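PDB 5L6G: xylooligosaccharide oxidase from Myceliophthora thermophila, which oxidises the C1 hydroxyl of xylooligosaccharides and related sugars to lactones, using a bicovalently bound FAD and reducing oxygen to hydrogen peroxide. Local coordinates for residues G419-D423 and D424-F428; D430-V433 and H434-G438. One frame throughout, in Å; residues are numbered along the deposited sequence.

Interaction 1. Residues G419-D423 and D424-F428; sequences GPYPD and DGFAF. With XYP (beta-D-xylopyranose), chain I.
The ring of Phe-426 is sandwiched between Tyr-421 and a β-D-xylopyranose. CE2 of Tyr-421 lies over one face of Phe-426, toward the rim of that ring, 3.6 Å from CE1 of Phe-426; on the opposite face C4 of the sugar sits over the ring centre, 3.6 Å from CD1 of Phe-426. The two aromatic planes meet obliquely, at 49° with centroids 5.0 Å apart. Tyr-421 gets there because its CG is trans to the backbone N (chi1 -173°), which carries the ring past the backbone of Gly-425, where OH comes within 3.1 Å of Gly-425 C. That hydroxyl is hydrogen-bonded to Asp-415, which fixes the far end of the ring. At the phenylalanine edge, near the ring plane, O of Asp-423 lies 3.3 Å from CD2 of Phe-426. The backbone linking the rings folds as a type I β turn from Pro-422 to Gly-425, closed by Gly-425 N to Pro-422 O at 2.9 Å (N-H...O angle 153°). Arg-56 gives the sugar a hydrogen bond and Tyr-343 meets Phe-426 edge-to-face. An aromatic face laid against a pyranose ring in this way is the platform characteristic of carbohydrate-binding sites.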
loop_
_atom_site.group_PDB
_atom_site.type_symbol
_atom_site.label_atom_id
_atom_site.label_comp_id
_atom_site.label_asym_id
_atom_site.label_seq_id
_atom_site.Cartn_x
_atom_site.Cartn_y
_atom_site.Cartn_z
ATOM N N GLY A 419 -12.048 15.012 14.601
ATOM C CA GLY A 419 -11.710 16.362 15.037
ATOM C C GLY A 419 -10.216 16.494 14.865
ATOM O O GLY A 419 -9.547 15.530 14.459
ATOM N N PRO A 420 -9.682 17.675 15.186
ATOM C CA PRO A 420 -8.324 17.942 14.805
ATOM C C PRO A 420 -7.330 17.002 15.498
ATOM O O PRO A 420 -7.498 16.627 16.656
ATOM C CB PRO A 420 -8.115 19.422 15.179
ATOM C CG PRO A 420 -9.182 19.756 16.141
ATOM C CD PRO A 420 -10.318 18.800 15.895
ATOM N N TYR A 421 -6.309 16.613 14.756
ATOM C CA TYR A 421 -5.296 15.732 15.295
ATOM C C TYR A 421 -4.424 16.577 16.237
ATOM O O TYR A 421 -3.990 17.661 15.869
ATOM C CB TYR A 421 -4.466 15.110 14.188
ATOM C CG TYR A 421 -3.540 14.072 14.734
ATOM C CD1 TYR A 421 -3.987 12.784 14.983
ATOM C CD2 TYR A 421 -2.232 14.390 15.041
ATOM C CE1 TYR A 421 -3.146 11.828 15.516
ATOM C CE2 TYR A 421 -1.380 13.456 15.566
ATOM C CZ TYR A 421 -1.848 12.183 15.831
ATOM O OH TYR A 421 -0.988 11.280 16.357
ATOM N N PRO A 422 -4.195 16.096 17.461
ATOM C CA PRO A 422 -3.402 16.881 18.424
ATOM C C PRO A 422 -1.917 16.903 18.060
ATOM O O PRO A 422 -1.373 15.902 17.639
ATOM C CB PRO A 422 -3.616 16.138 19.725
ATOM C CG PRO A 422 -3.832 14.724 19.297
ATOM C CD PRO A 422 -4.599 14.796 18.018
ATOM N N ASP A 423 -1.261 18.045 18.238
ATOM C CA ASP A 423 0.112 18.188 17.753
ATOM C C ASP A 423 1.145 17.458 18.591
ATOM O O ASP A 423 2.287 17.248 18.134
ATOM C CB ASP A 423 0.445 19.674 17.590
ATOM C CG ASP A 423 -0.501 20.337 16.645
ATOM O OD1 ASP A 423 -0.351 20.123 15.432
ATOM O OD2 ASP A 423 -1.456 20.995 17.118
ATOM N N ASP A 424 0.736 17.043 19.786
ATOM C CA ASP A 424 1.551 16.189 20.630
ATOM C C ASP A 424 1.282 14.706 20.375
ATOM O O ASP A 424 1.896 13.845 21.024
ATOM C CB ASP A 424 1.266 16.498 22.093
ATOM C CG ASP A 424 -0.160 16.154 22.499
ATOM O OD1 ASP A 424 -1.141 16.677 21.932
ATOM O OD2 ASP A 424 -0.307 15.340 23.396
ATOM N N GLY A 425 0.363 14.406 19.459
ATOM C CA GLY A 425 -0.108 13.037 19.269
ATOM C C GLY A 425 0.918 12.081 18.706
ATOM O O GLY A 425 0.883 10.886 18.979
ATOM N N PHE A 426 1.825 12.604 17.905
ATOM C CA PHE A 426 2.777 11.774 17.171
ATOM C C PHE A 426 3.642 10.937 18.097
ATOM O O PHE A 426 4.085 9.879 17.714
ATOM C CB PHE A 426 3.656 12.633 16.267
ATOM C CG PHE A 426 2.872 13.581 15.424
ATOM C CD1 PHE A 426 2.242 13.131 14.283
ATOM C CD2 PHE A 426 2.712 14.913 15.810
ATOM C CE1 PHE A 426 1.496 13.984 13.508
ATOM C CE2 PHE A 426 1.963 15.774 15.040
ATOM C CZ PHE A 426 1.344 15.311 13.896
ATOM N N ALA A 427 3.889 11.427 19.307
ATOM C CA ALA A 427 4.741 10.726 20.266
ATOM C C ALA A 427 4.191 9.336 20.581
ATOM O O ALA A 427 4.948 8.425 20.929
ATOM C CB ALA A 427 4.882 11.537 21.532
ATOM N N PHE A 428 2.887 9.165 20.450
ATOM C CA PHE A 428 2.268 7.850 20.731
ATOM C C PHE A 428 2.801 6.770 19.768
ATOM O O PHE A 428 3.478 5.837 20.185
ATOM C CB PHE A 428 0.727 7.950 20.722
ATOM C CG PHE A 428 0.022 6.628 20.550
ATOM C CD1 PHE A 428 0.476 5.488 21.203
ATOM C CD2 PHE A 428 -1.119 6.531 19.764
ATOM C CE1 PHE A 428 -0.167 4.259 21.018
ATOM C CE2 PHE A 428 -1.769 5.311 19.599
ATOM C CZ PHE A 428 -1.287 4.179 20.218
HETATM O O1 XYP I . 2.784 15.693 9.272
HETATM C C1 XYP I . 3.921 15.307 10.010
HETATM C C2 XYP I . 4.175 16.351 11.099
HETATM C C3 XYP I . 5.351 15.900 11.931
HETATM C C4 XYP I . 5.033 14.537 12.512
HETATM C C5 XYP I . 4.698 13.558 11.408
HETATM O O2 XYP I . 4.427 17.654 10.539
HETATM O O3 XYP I . 5.585 16.803 13.008
HETATM O O4 XYP I . 6.165 14.109 13.260
HETATM O O5 XYP I . 3.627 14.054 10.603
#

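Interaction 2. Residues D430-V433 and H434-G438; sequences DGWV and HAFTG
Phe-436 has CG anti to the carbonyl carbon (chi1 -66°), a setting that swings its ring back along the helix toward Trp-432, whose own first torsion is well short of fully trans. The two side chains consequently run side by side in the same direction, with CD1 of Trp-432 3.9 Å from CE1 of Phe-436. Their rings are neither stacked nor perpendicular: the five-membered ring and the phenyl planes make 42°. CD1 of Phe-436 also lies 3.2 Å from O of Trp-432, near the phenyl plane, so the ring edge rests against the backbone.

One residue further along, Val-433 CG1 and Thr-437 CG2 meet at 3.9 Å, the side chains crossing at a slant. Both pairs are i to i+4 neighbours on helix 426-437, which packs on the eight-stranded antiparallel sheet of the substrate-binding part of this flavin oxidase, with helix 354-368 alongside. Val-433 and Thr-437 touch strand 341-349, while Trp-432 and Ala-435 meet helix 354-368; Phe-436 reaches both. Trp-432 is further boxed in by edge-to-face contacts with Trp-364 and Trp-375, and Asp-430 forms a salt bridge with Lys-345.

The i to i+4 pattern of backbone bonds runs through to Thr-437, with an extra i+3 bond to O of Val-433. His-434 N to Asp-430 O, 3.1 Å, is a regular i to i+4 bond, and O of Val-433 is gripped by two amides, Phe-436 N at 2.9 Å and Thr-437 N at 3.0 Å. The second is nearly linear with the carbonyl and straight at hydrogen (161°); the first comes from above the carbonyl plane and is more bent, which makes this oxygen a bifurcated acceptor, taking one i+3 and one i+4 amide.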
loop_
_atom_site.group_PDB
_atom_site.type_symbol
_atom_site.label_atom_id
_atom_site.label_comp_id
_atom_site.label_asym_id
_atom_site.label_seq_id
_atom_site.Cartn_x
_atom_site.Cartn_y
_atom_site.Cartn_z
ATOM N N ASP A 430 5.164 7.105 17.649
ATOM C CA ASP A 430 6.627 7.188 17.606
ATOM C C ASP A 430 7.264 6.333 18.694
ATOM O O ASP A 430 8.267 5.642 18.447
ATOM C CB ASP A 430 7.118 8.650 17.716
ATOM C CG ASP A 430 6.865 9.446 16.438
ATOM O OD1 ASP A 430 6.453 8.817 15.431
ATOM O OD2 ASP A 430 7.062 10.698 16.448
ATOM N N GLY A 431 6.697 6.403 19.895
ATOM C CA GLY A 431 7.207 5.670 21.026
ATOM C C GLY A 431 7.004 4.175 20.824
ATOM O O GLY A 431 7.851 3.366 21.204
ATOM N N TRP A 432 5.887 3.813 20.209
ATOM C CA TRP A 432 5.595 2.404 19.985
ATOM C C TRP A 432 6.610 1.814 19.016
ATOM O O TRP A 432 7.138 0.729 19.250
ATOM C CB TRP A 432 4.184 2.206 19.429
ATOM C CG TRP A 432 3.582 0.906 19.844
ATOM C CD1 TRP A 432 4.224 -0.150 20.384
ATOM C CD2 TRP A 432 2.206 0.542 19.752
ATOM N NE1 TRP A 432 3.327 -1.167 20.666
ATOM C CE2 TRP A 432 2.078 -0.759 20.282
ATOM C CE3 TRP A 432 1.067 1.196 19.294
ATOM C CZ2 TRP A 432 0.854 -1.416 20.362
ATOM C CZ3 TRP A 432 -0.147 0.536 19.362
ATOM C CH2 TRP A 432 -0.246 -0.749 19.895
ATOM N N VAL A 433 6.919 2.549 17.947
ATOM C CA VAL A 433 7.899 2.056 16.987
ATOM C C VAL A 433 9.287 1.909 17.635
ATOM O O VAL A 433 9.977 0.907 17.420
ATOM C CB VAL A 433 7.927 2.915 15.706
ATOM C CG1 VAL A 433 9.125 2.579 14.854
ATOM C CG2 VAL A 433 6.658 2.668 14.913
ATOM N N HIS A 434 9.656 2.876 18.465
ATOM C CA HIS A 434 10.898 2.799 19.234
ATOM C C HIS A 434 11.013 1.516 20.071
ATOM O O HIS A 434 12.094 0.978 20.226
ATOM C CB HIS A 434 11.033 4.000 20.143
ATOM C CG HIS A 434 12.389 4.142 20.761
ATOM N ND1 HIS A 434 13.443 4.739 20.104
ATOM C CD2 HIS A 434 12.852 3.808 21.990
ATOM C CE1 HIS A 434 14.505 4.747 20.892
ATOM N NE2 HIS A 434 14.173 4.191 22.044
ATOM N N ALA A 435 9.894 1.025 20.598
ATOM C CA ALA A 435 9.895 -0.220 21.366
ATOM C C ALA A 435 10.329 -1.406 20.499
ATOM O O ALA A 435 10.907 -2.366 21.012
ATOM C CB ALA A 435 8.520 -0.495 21.982
ATOM N N PHE A 436 10.044 -1.357 19.203
ATOM C CA PHE A 436 10.513 -2.399 18.283
ATOM C C PHE A 436 11.970 -2.166 17.907
ATOM O O PHE A 436 12.823 -3.055 18.032
ATOM C CB PHE A 436 9.691 -2.443 16.978
ATOM C CG PHE A 436 8.245 -2.860 17.129
ATOM C CD1 PHE A 436 7.271 -1.945 17.504
ATOM C CD2 PHE A 436 7.842 -4.156 16.799
ATOM C CE1 PHE A 436 5.946 -2.306 17.574
ATOM C CE2 PHE A 436 6.516 -4.528 16.866
ATOM C CZ PHE A 436 5.562 -3.613 17.260
ATOM N N THR A 437 12.267 -0.957 17.430
ATOM C CA THR A 437 13.527 -0.727 16.733
ATOM C C THR A 437 14.720 -0.655 17.687
ATOM O O THR A 437 15.845 -0.898 17.263
ATOM C CB THR A 437 13.475 0.531 15.838
ATOM O OG1 THR A 437 13.193 1.680 16.637
ATOM C CG2 THR A 437 12.404 0.380 14.756
ATOM N N GLY A 438 14.467 -0.372 18.966
ATOM C CA GLY A 438 15.511 -0.367 19.983
ATOM C C GLY A 438 16.197 -1.716 20.131
ATOM O O GLY A 438 17.369 -1.784 20.510
#

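How the interactions relate
Strand 409-417 leads into the loop that starts interaction 1, whose turn brings the chain round into helix 426-437. Residues 419-428 therefore close only a short local loop, and interaction 2, at 430-438, opens after that contact has ended. The two lie in series, neither nested nor crossed, with centres about 17 Å apart and no direct touch beyond their adjoining sequence; the helix is what they share. Interaction 1 ties the entry to this helix to a bound xylose, while the residues of interaction 2 pack between strand 341-349 and helix 354-368. Strand 341-349 borders both, through Tyr-343 at the first and Lys-345 and Leu-347 at the second.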